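Local coordinates for protein aldehyde dehydrogenase (Trypanosoma brucei, PDB 5NNO) that probably oxidises aldehydes with NAD(+) as the hydride acceptor, as an aldehyde dehydrogenase of the trypanosome glycosome, at residues L198-A203 with T221-G226; I247-I252 with N420-H425; L395-N400 with G415-N420. One frame throughout, in Å; residues are numbered along the deposited sequence.

Contact 1: L198-A203 with T221-G226; sequences LYTGSA and TLELGG. With NAD (nicotinamide-adenine-dinucleotide), chain C.
Thr221 opens the ladder against Leu198: its carbonyl O accepts the N-H of Tyr199 at 2.9 Å, and its methyl CG2 lies obliquely against Leu198 CG, 4.0 Å away, while its hydroxyl turns to His196. Leu222, on the other face of the sheet, touches the Tyr199 ring loosely through CD2. Glu223 grips segment 198-203 with both backbone groups, N-H to Tyr199 O at 2.7 Å and carbonyl O to Gly201 N, just past the strand end, at 3.2 Å, the latter reached from somewhat off the carbonyl plane. Its CB rests on Thr200 OG1, and a bend at chi2 (-72°) swings the carboxylate away from Thr200 toward the nicotinamide amide, where OE1 meets NAD N7N in a weak hydrogen bond of 3.4 Å. Glu223 is predicted to be an active-site residue, and Thr200 CG2 presses on the same nicotinamide ring at 3.3 Å from C4N, the carbon that takes up hydride in this family. The carbonyl O of Leu224 offers the amide N7N a second weak bond. Leu224 CD2 touches both Gly201 O, at 3.2 Å, and Tyr199 CE2, at 3.6 Å, the side chains of Leu224 and Tyr199 crossing at about a right angle; the ring is steadied by its own OH, which donates to Ser202 O on a lone pair. At Gly225, CA lies beside the nicotinamide ribose hydroxyl O2D. The two parallel strands are those of a beta-alpha-beta unit in the Rossmann-like NAD-binding domain: helix 203-215 packs over Tyr199 and Leu224, strand 110-124 hydrogen-bonds to Leu198 on one flank, and strand 440-441 pairs with Leu222 on the other.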
loop_
_atom_site.group_PDB
_atom_site.type_symbol
_atom_site.label_atom_id
_atom_site.label_comp_id
_atom_site.label_asym_id
_atom_site.label_seq_id
_atom_site.Cartn_x
_atom_site.Cartn_y
_atom_site.Cartn_z
ATOM N N LEU A 198 -0.240 -7.437 -8.745
ATOM C CA LEU A 198 -1.671 -7.193 -8.655
ATOM C C LEU A 198 -2.398 -8.518 -8.834
ATOM O O LEU A 198 -2.222 -9.223 -9.843
ATOM C CB LEU A 198 -2.156 -6.161 -9.679
ATOM C CG LEU A 198 -3.594 -5.682 -9.389
ATOM C CD1 LEU A 198 -3.841 -4.305 -9.988
ATOM C CD2 LEU A 198 -4.688 -6.658 -9.818
ATOM N N TYR A 199 -3.202 -8.861 -7.838
ATOM C CA TYR A 199 -3.888 -10.135 -7.838
ATOM C C TYR A 199 -5.379 -9.905 -7.691
ATOM O O TYR A 199 -5.802 -9.097 -6.867
ATOM C CB TYR A 199 -3.338 -11.039 -6.752
ATOM C CG TYR A 199 -4.208 -12.200 -6.409
ATOM C CD1 TYR A 199 -4.248 -13.330 -7.203
ATOM C CD2 TYR A 199 -5.026 -12.151 -5.293
ATOM C CE1 TYR A 199 -5.066 -14.394 -6.897
ATOM C CE2 TYR A 199 -5.847 -13.223 -4.963
ATOM C CZ TYR A 199 -5.848 -14.349 -5.764
ATOM O OH TYR A 199 -6.687 -15.405 -5.434
ATOM N N THR A 200 -6.149 -10.611 -8.519
ATOM C CA THR A 200 -7.574 -10.694 -8.393
ATOM C C THR A 200 -7.880 -12.165 -8.182
ATOM O O THR A 200 -7.286 -13.011 -8.837
ATOM C CB THR A 200 -8.249 -10.144 -9.659
ATOM O OG1 THR A 200 -7.817 -8.798 -9.880
ATOM C CG2 THR A 200 -9.769 -10.159 -9.516
ATOM N N GLY A 201 -8.806 -12.446 -7.261
ATOM C CA GLY A 201 -9.168 -13.814 -6.863
ATOM C C GLY A 201 -9.662 -13.931 -5.418
ATOM O O GLY A 201 -10.077 -12.950 -4.812
ATOM N N SER A 202 -9.622 -15.142 -4.881
ATOM C CA SER A 202 -10.097 -15.434 -3.537
ATOM C C SER A 202 -9.083 -15.022 -2.438
ATOM O O SER A 202 -7.845 -15.095 -2.628
ATOM C CB SER A 202 -10.363 -16.931 -3.406
ATOM O OG SER A 202 -9.157 -17.648 -3.242
ATOM N N ALA A 203 -9.623 -14.648 -1.283
ATOM C CA ALA A 203 -8.829 -14.361 -0.094
ATOM C C ALA A 203 -7.993 -15.539 0.324
ATOM O O ALA A 203 -6.874 -15.353 0.797
ATOM C CB ALA A 203 -9.725 -13.947 1.066
ATOM N N THR A 221 -1.200 -5.398 -4.466
ATOM C CA THR A 221 -2.536 -4.891 -4.567
ATOM C C THR A 221 -3.445 -6.134 -4.783
ATOM O O THR A 221 -3.281 -6.875 -5.748
ATOM C CB THR A 221 -2.666 -3.877 -5.729
ATOM O OG1 THR A 221 -1.994 -2.662 -5.368
ATOM C CG2 THR A 221 -4.135 -3.559 -6.028
ATOM N N LEU A 222 -4.377 -6.350 -3.853
ATOM C CA LEU A 222 -5.165 -7.573 -3.760
ATOM C C LEU A 222 -6.638 -7.213 -3.971
ATOM O O LEU A 222 -7.227 -6.480 -3.182
ATOM C CB LEU A 222 -4.966 -8.268 -2.397
ATOM C CG LEU A 222 -3.561 -8.637 -1.845
ATOM C CD1 LEU A 222 -3.760 -9.347 -0.525
ATOM C CD2 LEU A 222 -2.739 -9.514 -2.767
ATOM N N GLU A 223 -7.214 -7.732 -5.049
ATOM C CA GLU A 223 -8.591 -7.440 -5.438
ATOM C C GLU A 223 -9.485 -8.630 -5.156
ATOM O O GLU A 223 -9.514 -9.578 -5.942
ATOM C CB GLU A 223 -8.649 -7.100 -6.931
ATOM C CG GLU A 223 -8.011 -5.771 -7.257
ATOM C CD GLU A 223 -8.839 -4.599 -6.788
ATOM O OE1 GLU A 223 -10.056 -4.793 -6.575
ATOM O OE2 GLU A 223 -8.250 -3.493 -6.630
ATOM N N LEU A 224 -10.203 -8.579 -4.039
ATOM C CA LEU A 224 -10.852 -9.776 -3.477
ATOM C C LEU A 224 -12.382 -9.614 -3.340
ATOM O O LEU A 224 -12.985 -8.724 -3.936
ATOM C CB LEU A 224 -10.184 -10.153 -2.149
ATOM C CG LEU A 224 -8.641 -10.039 -2.164
ATOM C CD1 LEU A 224 -8.082 -10.149 -0.750
ATOM C CD2 LEU A 224 -8.065 -11.101 -3.077
ATOM N N GLY A 225 -13.014 -10.508 -2.593
ATOM C CA GLY A 225 -14.448 -10.480 -2.431
ATOM C C GLY A 225 -14.950 -10.524 -1.010
ATOM O O GLY A 225 -14.279 -10.100 -0.072
ATOM N N GLY A 226 -16.140 -11.100 -0.881
ATOM C CA GLY A 226 -16.972 -11.008 0.295
ATOM C C GLY A 226 -18.415 -10.853 -0.139
ATOM O O GLY A 226 -18.754 -10.959 -1.326
HETATM P PA NAD C . -9.323 -18.264 -8.552
HETATM O O1A NAD C . -9.332 -19.391 -7.538
HETATM O O2A NAD C . -9.560 -18.504 -10.032
HETATM O O5B NAD C . -7.905 -17.504 -8.380
HETATM C C5B NAD C . -7.439 -16.487 -9.273
HETATM C C4B NAD C . -6.017 -16.771 -9.764
HETATM O O4B NAD C . -5.268 -17.413 -8.721
HETATM C C3B NAD C . -5.941 -17.667 -11.007
HETATM O O3B NAD C . -5.112 -17.073 -12.019
HETATM C C2B NAD C . -5.336 -18.969 -10.523
HETATM O O2B NAD C . -4.446 -19.536 -11.490
HETATM C C1B NAD C . -4.594 -18.551 -9.255
HETATM N N9A NAD C . -4.477 -19.615 -8.226
HETATM C C8A NAD C . -5.400 -20.515 -7.813
HETATM N N7A NAD C . -4.878 -21.334 -6.855
HETATM C C5A NAD C . -3.602 -20.943 -6.650
HETATM C C6A NAD C . -2.472 -21.353 -5.790
HETATM N N6A NAD C . -2.623 -22.371 -4.938
HETATM N N1A NAD C . -1.299 -20.691 -5.882
HETATM C C2A NAD C . -1.133 -19.663 -6.736
HETATM N N3A NAD C . -2.118 -19.235 -7.549
HETATM C C4A NAD C . -3.346 -19.821 -7.553
HETATM O O3 NAD C . -10.427 -17.213 -8.052
HETATM P PN NAD C . -11.938 -17.734 -7.830
HETATM O O1N NAD C . -12.022 -18.507 -6.530
HETATM O O2N NAD C . -12.408 -18.425 -9.082
HETATM O O5D NAD C . -12.679 -16.320 -7.610
HETATM C C5D NAD C . -12.668 -15.889 -6.256
HETATM C C4D NAD C . -12.951 -14.424 -6.029
HETATM O O4D NAD C . -12.415 -13.510 -6.984
HETATM C C3D NAD C . -14.435 -14.171 -6.018
HETATM O O3D NAD C . -14.919 -14.495 -4.719
HETATM C C2D NAD C . -14.517 -12.703 -6.372
HETATM O O2D NAD C . -15.121 -11.977 -5.308
HETATM C C1D NAD C . -13.060 -12.286 -6.640
HETATM N N1N NAD C . -12.994 -11.266 -7.683
HETATM C C2N NAD C . -12.664 -9.994 -7.369
HETATM C C3N NAD C . -12.636 -8.999 -8.355
HETATM C C7N NAD C . -12.271 -7.569 -8.066
HETATM O O7N NAD C . -11.723 -6.923 -8.940
HETATM N N7N NAD C . -12.546 -7.024 -6.882
HETATM C C4N NAD C . -12.948 -9.350 -9.663
HETATM C C5N NAD C . -13.277 -10.661 -9.956
HETATM C C6N NAD C . -13.298 -11.607 -8.944
#

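Contact 2: I247-I252 with N420-H425; sequences IMWGKI and NDVVVH. With 92N (4-[(1-oxidanyl-3~{H}-2,1-benzoxaborol-5-yl)oxy]benzaldehyde), chain D.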
loop_
_atom_site.group_PDB
_atom_site.type_symbol
_atom_site.label_atom_id
_atom_site.label_comp_id
_atom_site.label_asym_id
_atom_site.label_seq_id
_atom_site.Cartn_x
_atom_site.Cartn_y
_atom_site.Cartn_z
ATOM N N ILE A 247 -31.161 -4.228 -9.065
ATOM C CA ILE A 247 -30.652 -5.351 -8.275
ATOM C C ILE A 247 -30.656 -6.638 -9.050
ATOM O O ILE A 247 -29.749 -7.449 -8.889
ATOM C CB ILE A 247 -31.362 -5.519 -6.910
ATOM C CG1 ILE A 247 -30.865 -4.448 -5.928
ATOM C CG2 ILE A 247 -31.123 -6.895 -6.284
ATOM C CD1 ILE A 247 -31.919 -4.096 -4.913
ATOM N N MET A 248 -31.662 -6.851 -9.886
ATOM C CA MET A 248 -31.765 -8.094 -10.675
ATOM C C MET A 248 -30.793 -8.094 -11.862
ATOM O O MET A 248 -30.261 -9.128 -12.233
ATOM C CB MET A 248 -33.204 -8.309 -11.151
ATOM C CG MET A 248 -33.457 -9.624 -11.891
ATOM S SD MET A 248 -32.879 -11.103 -11.020
ATOM C CE MET A 248 -33.922 -11.001 -9.553
ATOM N N TRP A 249 -30.602 -6.934 -12.479
ATOM C CA TRP A 249 -29.567 -6.774 -13.501
ATOM C C TRP A 249 -28.189 -7.146 -12.943
ATOM O O TRP A 249 -27.448 -7.947 -13.558
ATOM C CB TRP A 249 -29.523 -5.332 -14.022
ATOM C CG TRP A 249 -28.327 -5.067 -14.881
ATOM C CD1 TRP A 249 -28.092 -5.553 -16.135
ATOM C CD2 TRP A 249 -27.150 -4.307 -14.521
ATOM N NE1 TRP A 249 -26.861 -5.134 -16.582
ATOM C CE2 TRP A 249 -26.263 -4.373 -15.616
ATOM C CE3 TRP A 249 -26.762 -3.590 -13.372
ATOM C CZ2 TRP A 249 -25.041 -3.730 -15.622
ATOM C CZ3 TRP A 249 -25.545 -2.944 -13.373
ATOM C CH2 TRP A 249 -24.688 -3.022 -14.490
ATOM N N GLY A 250 -27.846 -6.557 -11.787
ATOM C CA GLY A 250 -26.545 -6.767 -11.142
ATOM C C GLY A 250 -26.234 -8.199 -10.758
ATOM O O GLY A 250 -25.054 -8.553 -10.643
ATOM N N LYS A 251 -27.276 -9.004 -10.563
ATOM C CA LYS A 251 -27.198 -10.451 -10.296
ATOM C C LYS A 251 -27.247 -11.331 -11.543
ATOM O O LYS A 251 -26.560 -12.352 -11.595
ATOM C CB LYS A 251 -28.362 -10.870 -9.377
ATOM C CG LYS A 251 -28.229 -12.255 -8.757
ATOM C CD LYS A 251 -26.986 -12.352 -7.884
ATOM C CE LYS A 251 -27.248 -13.195 -6.652
ATOM N NZ LYS A 251 -26.133 -13.098 -5.707
ATOM N N ILE A 252 -28.090 -10.972 -12.514
ATOM C CA ILE A 252 -28.252 -11.780 -13.743
ATOM C C ILE A 252 -26.935 -11.863 -14.510
ATOM O O ILE A 252 -26.544 -12.949 -14.957
ATOM C CB ILE A 252 -29.418 -11.263 -14.656
ATOM C CG1 ILE A 252 -30.750 -11.807 -14.138
ATOM C CG2 ILE A 252 -29.235 -11.711 -16.109
ATOM C CD1 ILE A 252 -31.989 -11.207 -14.762
ATOM N N ASN A 420 -28.550 3.875 -4.527
ATOM C CA ASN A 420 -29.633 3.751 -5.548
ATOM C C ASN A 420 -29.270 3.011 -6.859
ATOM O O ASN A 420 -29.992 3.102 -7.841
ATOM C CB ASN A 420 -30.297 5.114 -5.837
ATOM C CG ASN A 420 -31.034 5.696 -4.631
ATOM O OD1 ASN A 420 -31.426 4.980 -3.722
ATOM N ND2 ASN A 420 -31.238 7.009 -4.642
ATOM N N ASP A 421 -28.171 2.258 -6.872
ATOM C CA ASP A 421 -27.822 1.389 -8.006
ATOM C C ASP A 421 -26.810 0.333 -7.531
ATOM O O ASP A 421 -26.454 0.304 -6.354
ATOM C CB ASP A 421 -27.239 2.225 -9.146
ATOM C CG ASP A 421 -27.624 1.717 -10.540
ATOM O OD1 ASP A 421 -27.818 0.492 -10.746
ATOM O OD2 ASP A 421 -27.716 2.562 -11.450
ATOM N N VAL A 422 -26.372 -0.552 -8.432
ATOM C CA VAL A 422 -25.323 -1.555 -8.142
ATOM C C VAL A 422 -24.309 -1.656 -9.286
ATOM O O VAL A 422 -24.634 -1.354 -10.427
ATOM C CB VAL A 422 -25.894 -2.978 -7.866
ATOM C CG1 VAL A 422 -26.896 -2.943 -6.722
ATOM C CG2 VAL A 422 -26.544 -3.588 -9.101
ATOM N N VAL A 423 -23.065 -2.051 -8.958
ATOM C CA VAL A 423 -22.054 -2.463 -9.941
ATOM C C VAL A 423 -21.395 -1.283 -10.676
ATOM O O VAL A 423 -20.197 -1.224 -10.737
ATOM C CB VAL A 423 -22.590 -3.541 -10.924
ATOM C CG1 VAL A 423 -21.519 -4.013 -11.910
ATOM C CG2 VAL A 423 -23.109 -4.744 -10.149
ATOM N N VAL A 424 -22.182 -0.347 -11.202
ATOM C CA VAL A 424 -21.680 0.723 -12.109
ATOM C C VAL A 424 -20.572 1.636 -11.590
ATOM O O VAL A 424 -19.891 2.274 -12.403
ATOM C CB VAL A 424 -22.794 1.663 -12.593
ATOM C CG1 VAL A 424 -23.761 0.917 -13.506
ATOM C CG2 VAL A 424 -23.502 2.326 -11.417
ATOM N N HIS A 425 -20.416 1.743 -10.269
ATOM C CA HIS A 425 -19.300 2.492 -9.688
ATOM C C HIS A 425 -17.959 1.986 -10.222
ATOM O O HIS A 425 -17.048 2.767 -10.433
ATOM C CB HIS A 425 -19.314 2.425 -8.153
ATOM C CG HIS A 425 -18.978 1.081 -7.592
ATOM N ND1 HIS A 425 -19.838 0.009 -7.655
ATOM C CD2 HIS A 425 -17.870 0.635 -6.950
ATOM C CE1 HIS A 425 -19.279 -1.039 -7.076
ATOM N NE2 HIS A 425 -18.089 -0.683 -6.627
HETATM C C9 92N D . -21.205 -2.092 -15.287
HETATM C C7 92N D . -17.887 -0.891 -16.406
HETATM C C3 92N D . -17.186 -5.819 -13.814
HETATM C C4 92N D . -16.453 -4.642 -13.754
HETATM C C5 92N D . -17.425 -2.883 -15.169
HETATM C C6 92N D . -16.977 -1.801 -15.909
HETATM C C1 92N D . -16.193 -6.556 -11.728
HETATM C C2 92N D . -17.047 -6.767 -12.813
HETATM C C11 92N D . -18.782 -3.040 -14.911
HETATM C C12 92N D . -15.616 -4.400 -12.676
HETATM O O 92N D . -16.581 -8.647 -10.622
HETATM C C 92N D . -16.018 -7.574 -10.679
HETATM C C13 92N D . -15.490 -5.350 -11.676
HETATM O O1 92N D . -16.397 -3.772 -14.841
HETATM C C10 92N D . -19.711 -2.124 -15.409
HETATM C C8 92N D . -19.259 -1.033 -16.170
HETATM O O3 92N D . -21.639 -0.901 -16.002
HETATM B B 92N D . -20.542 -0.232 -16.532
HETATM O O2 92N D . -20.656 0.927 -17.214
#
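Ile247 meets Val422 through CG1 and CG1, 4.3 Å apart, where helix 240-252 of the catalytic domain of the aldehyde dehydrogenase fold faces the loop that follows strand 416-419. The contact is apolar, and together the two segments form one wall of the pocket that holds the benzoxaborole aldehyde. Trp249 has the largest share on the helix side. With CG anti to the backbone N (chi1 170°), the indole is thrown out along the helix flank so that its six-membered ring reaches the loop: CZ3 meets Val422 O at the ring edge, 3.5 Å away, and lies 3.9 Å from Val423 CB, the side chains crossing at a slant. CH2 reaches Val424 CG1 and, again in the ring plane, C9 of the ligand at 3.7 Å. Arg473 of the second subunit makes a cation-pi contact with this indole, and Phe474 of that subunit meets it edge-to-face. Gly250 brings the helix backbone close to the loop, its CA touching Val422 CG2 at 3.8 Å and Val423 CG2 at 4.1 Å. Asp421 OD1 accepts the N-H of Val422, which would help fix the loop; OD2 is salt-bridged to the same Arg473. Val423 CG1 comes to 3.9 Å from C9 of the benzoxaborole.

Contact 3: L395-N400 with G415-N420; sequences LYVFSN and GAVVVN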
loop_
_atom_site.group_PDB
_atom_site.type_symbol
_atom_site.label_atom_id
_atom_site.label_comp_id
_atom_site.label_asym_id
_atom_site.label_seq_id
_atom_site.Cartn_x
_atom_site.Cartn_y
_atom_site.Cartn_z
ATOM N N LEU A 395 -20.953 -2.014 -0.992
ATOM C CA LEU A 395 -22.119 -1.857 -0.139
ATOM C C LEU A 395 -23.071 -0.988 -0.897
ATOM O O LEU A 395 -22.676 0.050 -1.448
ATOM C CB LEU A 395 -21.776 -1.194 1.212
ATOM C CG LEU A 395 -22.946 -0.867 2.132
ATOM C CD1 LEU A 395 -23.693 -2.133 2.542
ATOM C CD2 LEU A 395 -22.492 -0.106 3.355
ATOM N N TYR A 396 -24.327 -1.405 -0.917
ATOM C CA TYR A 396 -25.375 -0.729 -1.677
ATOM C C TYR A 396 -26.506 -0.330 -0.743
ATOM O O TYR A 396 -26.886 -1.096 0.141
ATOM C CB TYR A 396 -25.904 -1.647 -2.771
ATOM C CG TYR A 396 -24.831 -2.125 -3.731
ATOM C CD1 TYR A 396 -24.095 -1.217 -4.456
ATOM C CD2 TYR A 396 -24.575 -3.487 -3.935
ATOM C CE1 TYR A 396 -23.126 -1.629 -5.332
ATOM C CE2 TYR A 396 -23.599 -3.910 -4.811
ATOM C CZ TYR A 396 -22.882 -2.977 -5.512
ATOM O OH TYR A 396 -21.916 -3.360 -6.408
ATOM N N VAL A 397 -27.025 0.878 -0.945
ATOM C CA VAL A 397 -28.152 1.384 -0.170
ATOM C C VAL A 397 -29.190 1.915 -1.137
ATOM O O VAL A 397 -28.889 2.824 -1.908
ATOM C CB VAL A 397 -27.748 2.519 0.789
ATOM C CG1 VAL A 397 -28.936 2.907 1.663
ATOM C CG2 VAL A 397 -26.554 2.104 1.649
ATOM N N PHE A 398 -30.402 1.350 -1.104
ATOM C CA PHE A 398 -31.549 1.919 -1.824
ATOM C C PHE A 398 -32.377 2.742 -0.849
ATOM O O PHE A 398 -32.903 2.222 0.114
ATOM C CB PHE A 398 -32.328 0.817 -2.521
ATOM C CG PHE A 398 -31.618 0.281 -3.735
ATOM C CD1 PHE A 398 -30.613 -0.639 -3.603
ATOM C CD2 PHE A 398 -31.924 0.747 -5.007
ATOM C CE1 PHE A 398 -29.933 -1.123 -4.710
ATOM C CE2 PHE A 398 -31.253 0.270 -6.123
ATOM C CZ PHE A 398 -30.246 -0.670 -5.969
ATOM N N SER A 399 -32.427 4.048 -1.081
ATOM C CA SER A 399 -33.103 4.983 -0.182
ATOM C C SER A 399 -33.181 6.406 -0.745
ATOM O O SER A 399 -32.336 6.820 -1.543
ATOM C CB SER A 399 -32.446 5.023 1.199
ATOM O OG SER A 399 -33.001 6.088 1.967
ATOM N N ASN A 400 -34.234 7.107 -0.317
ATOM C CA ASN A 400 -34.475 8.521 -0.582
ATOM C C ASN A 400 -34.305 9.370 0.700
ATOM O O ASN A 400 -34.478 10.589 0.639
ATOM C CB ASN A 400 -35.901 8.727 -1.121
ATOM C CG ASN A 400 -36.067 8.283 -2.564
ATOM O OD1 ASN A 400 -36.769 7.326 -2.842
ATOM N ND2 ASN A 400 -35.447 9.002 -3.491
ATOM N N GLY A 415 -15.421 -1.643 0.592
ATOM C CA GLY A 415 -14.628 -1.112 -0.537
ATOM C C GLY A 415 -15.205 0.122 -1.240
ATOM O O GLY A 415 -14.509 1.056 -1.562
ATOM N N ALA A 416 -16.498 0.103 -1.514
ATOM C CA ALA A 416 -17.206 1.263 -2.101
ATOM C C ALA A 416 -18.634 1.304 -1.584
ATOM O O ALA A 416 -19.106 0.283 -1.135
ATOM C CB ALA A 416 -17.190 1.167 -3.609
ATOM N N VAL A 417 -19.272 2.478 -1.567
ATOM C CA VAL A 417 -20.708 2.581 -1.336
ATOM C C VAL A 417 -21.299 3.069 -2.640
ATOM O O VAL A 417 -20.666 3.850 -3.354
ATOM C CB VAL A 417 -21.114 3.571 -0.215
ATOM C CG1 VAL A 417 -22.623 3.479 0.063
ATOM C CG2 VAL A 417 -20.319 3.324 1.058
ATOM N N VAL A 418 -22.495 2.576 -2.962
ATOM C CA VAL A 418 -23.330 3.155 -4.007
ATOM C C VAL A 418 -24.736 3.287 -3.446
ATOM O O VAL A 418 -25.304 2.343 -2.900
ATOM C CB VAL A 418 -23.421 2.305 -5.288
ATOM C CG1 VAL A 418 -24.073 3.090 -6.409
ATOM C CG2 VAL A 418 -22.047 1.835 -5.733
ATOM N N VAL A 419 -25.296 4.476 -3.627
ATOM C CA VAL A 419 -26.670 4.793 -3.285
ATOM C C VAL A 419 -27.531 4.748 -4.553
ATOM O O VAL A 419 -27.258 5.477 -5.511
ATOM C CB VAL A 419 -26.764 6.193 -2.634
ATOM C CG1 VAL A 419 -28.187 6.506 -2.198
ATOM C CG2 VAL A 419 -25.792 6.288 -1.451
ATOM N N ASN A 420 -28.550 3.875 -4.527
ATOM C CA ASN A 420 -29.633 3.751 -5.548
ATOM C C ASN A 420 -29.270 3.011 -6.859
ATOM O O ASN A 420 -29.992 3.102 -7.841
ATOM C CB ASN A 420 -30.297 5.114 -5.837
ATOM C CG ASN A 420 -31.034 5.696 -4.631
ATOM O OD1 ASN A 420 -31.426 4.980 -3.722
ATOM N ND2 ASN A 420 -31.238 7.009 -4.642
#
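A chi1 of -65° places Asn420 CG beside its own backbone N, and chi2 of -23° turns the amide toward Ser399 of the adjoining strand end. There OD1 takes the N-H of Ser399 at 3.0 Å in a nearly straight bond (169°), and ND2 reaches back to Ser399 O in a longer, bent bond of 3.3 Å; OD1 also stands 3.0 Å from Ser399 O, two acceptors close together. One side-chain amide thus meets both polar groups of a single backbone residue, though unevenly, carrying the ladder beyond the last strand pair; ND2 also donates to Arg462 O of the second subunit. Asn420 N adds a bond to Val397 O, at 2.8 Å. Phe398 lies over the same residue: Asn420 CA sits above the ring, off its centre, in a CH-pi contact 4.2 Å from the centroid, and CE2 approaches the carbonyl carbon of Asn420. Strands 394-398 and 416-419 run parallel, joined by helix 402-410 as a beta-alpha-beta unit of the catalytic domain, and between them Leu395 N bonds to Ala416 O, Val418 N to Leu395 O and Val397 N to Val418 O. On one face the Tyr396 ring lies alongside Val418, pointing the same way, with CB of the valine at the ring edge and CG2 3.7 Å from CE1. The phenol OH is hydrogen-bonded to Ile260 O and to Val423 N. On the opposite face, Val397 CG2 and Val417 CG1 touch more loosely, and helix 402-410 covers Val419 and also touches Ser399 past the strand end. The edge of strand 416-419 away from Val397 pairs in parallel with a strand of the second subunit through Val417, Val418 and Val419, and the sheet continues across the dimer interface.

Along the chain contact 1 is complete before contacts 2 and 3 begin. Strands 394-398 and 416-419 of contact 3 fall between the two segments of contact 2, which share Asn420 with it. Contact 1 belongs to the NAD-binding sheet, contact 3 to the separate sheet of the catalytic domain, and contact 2 joins helix 240-252 to the loop leaving that second sheet. Centres of contacts 2 and 3 are 10 Å apart; that of contact 1 lies about 20 and 22 Å from them, respectively. Contact 1 lines the nicotinamide side of the site and contact 2 part of the aldehyde pocket, so the active site lies between the two domains, and all three contacts touch the second subunit.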